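Local coordinates for protein bifunctional pinoresinol-lariciresinol reductase 1 (Thuja plicata, PDB 1QYD) that reduces pinoresinol to lariciresinol and then lariciresinol to secoisolariciresinol in lignan biosynthesis, using the 4R-hydride of NADPH, at residues V46-L49 / L50-K53. Numbering follows the deposited sequence.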
ATOM      1  N   VAL A  46      -6.103 -23.350  10.706  1.00 15.76           N
ATOM      2  CA  VAL A  46      -6.857 -24.542  10.352  1.00 13.80           C
ATOM      3  C   VAL A  46      -7.666 -25.109  11.507  1.00 15.71           C
ATOM      4  O   VAL A  46      -8.860 -25.376  11.335  1.00 21.96           O
ATOM      5  CB  VAL A  46      -5.865 -25.615   9.762  1.00 11.86           C
ATOM      6  CG1 VAL A  46      -6.532 -26.967   9.543  1.00  2.05           C
ATOM      7  CG2 VAL A  46      -5.374 -25.114   8.394  1.00  2.00           C
ATOM      8  N   GLN A  47      -7.088 -25.237  12.705  1.00 13.03           N
ATOM      9  CA  GLN A  47      -7.769 -25.890  13.832  1.00  7.88           C
ATOM     10  C   GLN A  47      -8.934 -25.121  14.372  1.00  2.00           C
ATOM     11  O   GLN A  47      -9.767 -25.674  15.081  1.00  2.00           O
ATOM     12  CB  GLN A  47      -6.777 -26.154  14.983  1.00 14.95           C
ATOM     13  CG  GLN A  47      -5.820 -27.346  14.790  1.00 24.52           C
ATOM     14  CD  GLN A  47      -4.589 -27.409  15.695  1.00 30.17           C
ATOM     15  OE1 GLN A  47      -4.069 -28.489  15.998  1.00 33.30           O
ATOM     16  NE2 GLN A  47      -4.048 -26.262  16.122  1.00 36.76           N
ATOM     17  N   MET A  48      -8.940 -23.841  13.996  1.00  3.89           N
ATOM     18  CA  MET A  48      -9.985 -22.897  14.338  1.00  4.15           C
ATOM     19  C   MET A  48     -11.031 -23.130  13.297  1.00  7.20           C
ATOM     20  O   MET A  48     -12.195 -23.239  13.643  1.00 14.85           O
ATOM     21  CB  MET A  48      -9.476 -21.486  14.241  1.00 11.29           C
ATOM     22  CG  MET A  48     -10.413 -20.403  14.761  1.00 15.91           C
ATOM     23  SD  MET A  48     -11.174 -20.753  16.376  1.00 31.01           S
ATOM     24  CE  MET A  48     -10.196 -19.787  17.509  1.00 25.35           C
ATOM     25  N   LEU A  49     -10.686 -23.197  12.016  1.00  8.01           N
ATOM     26  CA  LEU A  49     -11.657 -23.584  10.998  1.00  5.93           C
ATOM     27  C   LEU A  49     -12.310 -24.920  11.345  1.00  7.11           C
ATOM     28  O   LEU A  49     -13.538 -25.018  11.394  1.00  3.23           O
ATOM     29  CB  LEU A  49     -10.950 -23.684   9.688  1.00  7.10           C
ATOM     30  CG  LEU A  49     -10.500 -22.382   9.127  1.00  2.00           C
ATOM     31  CD1 LEU A  49      -9.465 -22.626   8.080  1.00  2.58           C
ATOM     32  CD2 LEU A  49     -11.677 -21.645   8.585  1.00  2.00           C
ATOM     33  N   LEU A  50     -11.503 -25.939  11.669  1.00  5.86           N
ATOM     34  CA  LEU A  50     -12.051 -27.195  12.182  1.00  8.71           C
ATOM     35  C   LEU A  50     -12.950 -27.049  13.403  1.00  8.57           C
ATOM     36  O   LEU A  50     -13.983 -27.712  13.555  1.00  3.02           O
ATOM     37  CB  LEU A  50     -10.894 -28.114  12.505  1.00  9.81           C
ATOM     38  CG  LEU A  50     -10.421 -29.147  11.489  1.00  5.93           C
ATOM     39  CD1 LEU A  50     -10.545 -28.716  10.020  1.00  4.28           C
ATOM     40  CD2 LEU A  50      -9.013 -29.441  11.923  1.00  2.00           C
ATOM     41  N   TYR A  51     -12.521 -26.121  14.272  1.00 16.52           N
ATOM     42  CA  TYR A  51     -13.306 -25.756  15.442  1.00 16.51           C
ATOM     43  C   TYR A  51     -14.598 -25.111  14.981  1.00 12.24           C
ATOM     44  O   TYR A  51     -15.647 -25.522  15.453  1.00 15.50           O
ATOM     45  CB  TYR A  51     -12.582 -24.753  16.384  1.00 16.28           C
ATOM     46  CG  TYR A  51     -13.505 -24.455  17.552  1.00 16.03           C
ATOM     47  CD1 TYR A  51     -14.057 -25.521  18.297  1.00 14.46           C
ATOM     48  CD2 TYR A  51     -13.917 -23.139  17.777  1.00 17.66           C
ATOM     49  CE1 TYR A  51     -15.047 -25.278  19.251  1.00 19.32           C
ATOM     50  CE2 TYR A  51     -14.907 -22.888  18.737  1.00 24.12           C
ATOM     51  CZ  TYR A  51     -15.472 -23.957  19.460  1.00 27.18           C
ATOM     52  OH  TYR A  51     -16.509 -23.708  20.347  1.00 33.21           O
ATOM     53  N   PHE A  52     -14.542 -24.127  14.083  1.00 12.30           N
ATOM     54  CA  PHE A  52     -15.717 -23.510  13.510  1.00 12.74           C
ATOM     55  C   PHE A  52     -16.600 -24.592  12.905  1.00 16.67           C
ATOM     56  O   PHE A  52     -17.783 -24.656  13.216  1.00 24.85           O
ATOM     57  CB  PHE A  52     -15.303 -22.526  12.439  1.00  7.30           C
ATOM     58  CG  PHE A  52     -14.688 -21.231  12.920  1.00  2.00           C
ATOM     59  CD1 PHE A  52     -13.763 -20.597  12.105  1.00  3.68           C
ATOM     60  CD2 PHE A  52     -15.094 -20.627  14.113  1.00  7.40           C
ATOM     61  CE1 PHE A  52     -13.250 -19.356  12.463  1.00  4.25           C
ATOM     62  CE2 PHE A  52     -14.579 -19.378  14.485  1.00  2.00           C
ATOM     63  CZ  PHE A  52     -13.660 -18.745  13.649  1.00  2.98           C
ATOM     64  N   LYS A  53     -16.013 -25.540  12.159  1.00 19.11           N
ATOM     65  CA  LYS A  53     -16.715 -26.617  11.489  1.00 15.42           C
ATOM     66  C   LYS A  53     -17.317 -27.590  12.478  1.00 16.38           C
ATOM     67  O   LYS A  53     -18.407 -28.056  12.192  1.00 23.05           O
ATOM     68  CB  LYS A  53     -15.700 -27.269  10.577  1.00 17.81           C
ATOM     69  CG  LYS A  53     -16.084 -28.261   9.485  1.00 14.35           C
ATOM     70  CD  LYS A  53     -15.070 -29.384   9.660  1.00  9.27           C
ATOM     71  CE  LYS A  53     -14.912 -30.209   8.443  1.00 10.75           C
ATOM     72  NZ  LYS A  53     -14.287 -29.385   7.426  1.00 21.61           N
TER
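With CG trans to its backbone N (chi1 -172°) and bends at the next two torsions, M48 lays CG and SD over the ring of F52, whose own chi1 of -73° sets CG opposite the carbonyl carbon and turns the ring back under the methionine. Both lie on helix 43-53, the crossover helix between strands 31-34 and 58-60 of the Rossmann-type NADP-binding domain. M48 covers one face of the F52 ring: CG makes a CH-pi contact offset toward the rim, and SD stands 4.4 Å from the F52 ring centroid. The same sulfur meets Y51 differently, at the ring edge, with M48 SD 3.9 Å from Y51 CD2, so one thioether serves two Met-aromatic contacts. L49 adds a looser apolar contact, its CD2 4.2 Å from F52 CD1, and also packs against T13, a probable NADP(+)-binding residue. K18 and V21 of helix 17-26 also touch F52; an alanine in place of F52 would probably cost M48 the ring face beneath CG and SD, leaving it the Y51 edge, and open a gap beside that helix. Backbone i to i+4 hydrogen bonds hold the turns, that from Y51 N to Q47 O bent, and on the far side of the helix V46 CG1 lies 4.2 Å from L50 CD2.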